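Secondary thiamine-phosphate synthase enzyme (Thermus thermophilus, PDB 2CU5) is of unproven function but probably has thiamine-phosphate synthase activity. Local coordinates at residues L36-H40 with T41-L45. Numbering follows the deposited sequence.
Sequences LFVPH and TTCGL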
ATOM      1  N   LEU A  36       0.404  12.469  -0.878  1.00 15.65           N
ATOM      2  CA  LEU A  36       0.716  12.363  -2.302  1.00 16.71           C
ATOM      3  C   LEU A  36      -0.237  11.363  -2.944  1.00 15.58           C
ATOM      4  O   LEU A  36      -0.533  10.317  -2.359  1.00 16.32           O
ATOM      5  CB  LEU A  36       2.152  11.886  -2.515  1.00 17.47           C
ATOM      6  CG  LEU A  36       3.297  12.734  -1.961  1.00 18.58           C
ATOM      7  CD1 LEU A  36       4.604  12.063  -2.326  1.00 16.95           C
ATOM      8  CD2 LEU A  36       3.243  14.152  -2.538  1.00 17.85           C
ATOM      9  N   PHE A  37      -0.695  11.674  -4.152  1.00 13.67           N
ATOM     10  CA  PHE A  37      -1.634  10.804  -4.854  1.00 15.55           C
ATOM     11  C   PHE A  37      -1.475  10.880  -6.372  1.00 14.70           C
ATOM     12  O   PHE A  37      -1.238  11.955  -6.924  1.00 15.01           O
ATOM     13  CB  PHE A  37      -3.065  11.219  -4.466  1.00 14.16           C
ATOM     14  CG  PHE A  37      -4.159  10.390  -5.098  1.00 14.83           C
ATOM     15  CD1 PHE A  37      -4.412   9.088  -4.666  1.00 13.71           C
ATOM     16  CD2 PHE A  37      -4.965  10.930  -6.099  1.00 13.95           C
ATOM     17  CE1 PHE A  37      -5.452   8.339  -5.218  1.00 16.38           C
ATOM     18  CE2 PHE A  37      -6.009  10.192  -6.659  1.00 15.61           C
ATOM     19  CZ  PHE A  37      -6.257   8.891  -6.217  1.00 17.06           C
ATOM     20  N   VAL A  38      -1.571   9.739  -7.048  1.00 15.37           N
ATOM     21  CA  VAL A  38      -1.531   9.746  -8.507  1.00 15.66           C
ATOM     22  C   VAL A  38      -2.942   9.354  -8.941  1.00 15.34           C
ATOM     23  O   VAL A  38      -3.448   8.291  -8.576  1.00 16.06           O
ATOM     24  CB  VAL A  38      -0.495   8.744  -9.122  1.00 14.80           C
ATOM     25  CG1 VAL A  38       0.905   9.316  -9.018  1.00 18.69           C
ATOM     26  CG2 VAL A  38      -0.579   7.392  -8.430  1.00 15.97           C
ATOM     27  N   PRO A  39      -3.617  10.232  -9.694  1.00 16.62           N
ATOM     28  CA  PRO A  39      -4.976   9.946 -10.157  1.00 17.59           C
ATOM     29  C   PRO A  39      -4.913   9.081 -11.408  1.00 16.52           C
ATOM     30  O   PRO A  39      -5.550   9.384 -12.414  1.00 18.56           O
ATOM     31  CB  PRO A  39      -5.526  11.333 -10.440  1.00 17.91           C
ATOM     32  CG  PRO A  39      -4.312  12.024 -11.021  1.00 18.58           C
ATOM     33  CD  PRO A  39      -3.203  11.593 -10.083  1.00 17.61           C
ATOM     34  N   HIS A  40      -4.144   8.002 -11.327  1.00 17.30           N
ATOM     35  CA  HIS A  40      -3.945   7.100 -12.456  1.00 17.14           C
ATOM     36  C   HIS A  40      -4.081   5.642 -12.029  1.00 18.07           C
ATOM     37  O   HIS A  40      -3.999   5.326 -10.843  1.00 16.95           O
ATOM     38  CB  HIS A  40      -2.552   7.335 -13.041  1.00 16.07           C
ATOM     39  CG  HIS A  40      -2.295   8.759 -13.423  1.00 18.31           C
ATOM     40  ND1 HIS A  40      -2.985   9.395 -14.433  1.00 17.58           N
ATOM     41  CD2 HIS A  40      -1.433   9.675 -12.923  1.00 19.99           C
ATOM     42  CE1 HIS A  40      -2.557  10.641 -14.540  1.00 20.24           C
ATOM     43  NE2 HIS A  40      -1.614  10.836 -13.634  1.00 19.68           N
ATOM     44  N   THR A  41      -4.270   4.756 -13.001  1.00 17.80           N
ATOM     45  CA  THR A  41      -4.432   3.335 -12.703  1.00 17.86           C
ATOM     46  C   THR A  41      -3.331   2.451 -13.283  1.00 18.57           C
ATOM     47  O   THR A  41      -3.352   1.234 -13.092  1.00 17.29           O
ATOM     48  CB  THR A  41      -5.780   2.812 -13.228  1.00 19.21           C
ATOM     49  OG1 THR A  41      -5.824   2.966 -14.654  1.00 21.01           O
ATOM     50  CG2 THR A  41      -6.933   3.586 -12.601  1.00 19.55           C
ATOM     51  N   THR A  42      -2.376   3.051 -13.989  1.00 17.96           N
ATOM     52  CA  THR A  42      -1.287   2.284 -14.585  1.00 17.59           C
ATOM     53  C   THR A  42       0.115   2.743 -14.186  1.00 17.00           C
ATOM     54  O   THR A  42       1.088   2.532 -14.909  1.00 16.36           O
ATOM     55  CB  THR A  42      -1.414   2.241 -16.129  1.00 18.51           C
ATOM     56  OG1 THR A  42      -1.551   3.568 -16.650  1.00 19.04           O
ATOM     57  CG2 THR A  42      -2.633   1.417 -16.524  1.00 17.49           C
ATOM     58  N   CYS A  43       0.200   3.389 -13.027  1.00 17.90           N
ATOM     59  CA  CYS A  43       1.470   3.830 -12.459  1.00 17.07           C
ATOM     60  C   CYS A  43       1.253   3.852 -10.947  1.00 16.12           C
ATOM     61  O   CYS A  43       0.121   3.714 -10.480  1.00 17.80           O
ATOM     62  CB  CYS A  43       1.883   5.216 -12.981  1.00 17.12           C
ATOM     63  SG  CYS A  43       0.858   6.606 -12.451  1.00 20.39           S
ATOM     64  N   GLY A  44       2.326   3.996 -10.177  1.00 17.30           N
ATOM     65  CA  GLY A  44       2.169   4.017  -8.733  1.00 18.33           C
ATOM     66  C   GLY A  44       3.154   4.923  -8.022  1.00 18.07           C
ATOM     67  O   GLY A  44       3.969   5.591  -8.654  1.00 18.23           O
ATOM     68  N   LEU A  45       3.058   4.956  -6.697  1.00 17.86           N
ATOM     69  CA  LEU A  45       3.951   5.760  -5.869  1.00 17.17           C
ATOM     70  C   LEU A  45       4.574   4.833  -4.842  1.00 17.26           C
ATOM     71  O   LEU A  45       3.883   4.014  -4.240  1.00 15.58           O
ATOM     72  CB  LEU A  45       3.183   6.865  -5.143  1.00 16.06           C
ATOM     73  CG  LEU A  45       2.655   8.018  -5.993  1.00 14.51           C
ATOM     74  CD1 LEU A  45       1.750   8.900  -5.144  1.00 15.69           C
ATOM     75  CD2 LEU A  45       3.831   8.809  -6.565  1.00 16.32           C
TER
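Val-38 and Gly-44 are paired across a turn that all but reverses the chain: their CA atoms lie 6.8 Å apart, and the runs 36-40 and 41-45 head in directions 152° apart. Within the bend Pro-39 centres an inverse gamma turn, with a weak hydrogen bond from His-40 N to Val-38 O. Val-38 and Leu-45 reach toward each other tip to tip, CG1 of the valine lying 3.7 Å from CG of the leucine, while Leu-45 CD1 extends to Leu-36 CB at 4.0 Å. The connection illustrates how two strands consecutive in sequence can belong to different sheets, strand 32-37 to the five-stranded and strand 43-48 to the three-stranded antiparallel sheet, their side chains meeting in the core between. Cut back to an alanine, Leu-45 would probably leave a gap between Val-38 and the Leu-36 backbone. Nearer the bend, Cys-43 SG sits between its own backbone N and carbonyl carbon (chi1 68°), which brings it within 3.5 Å of His-40 CB and obliquely beside the imidazole. That ring has Pro-39 CG above one face, toward its rim, and its NE2 is hydrogen-bonded to Glu-123 N. From the second subunit, Gln-48 NE2 binds Thr-41 O.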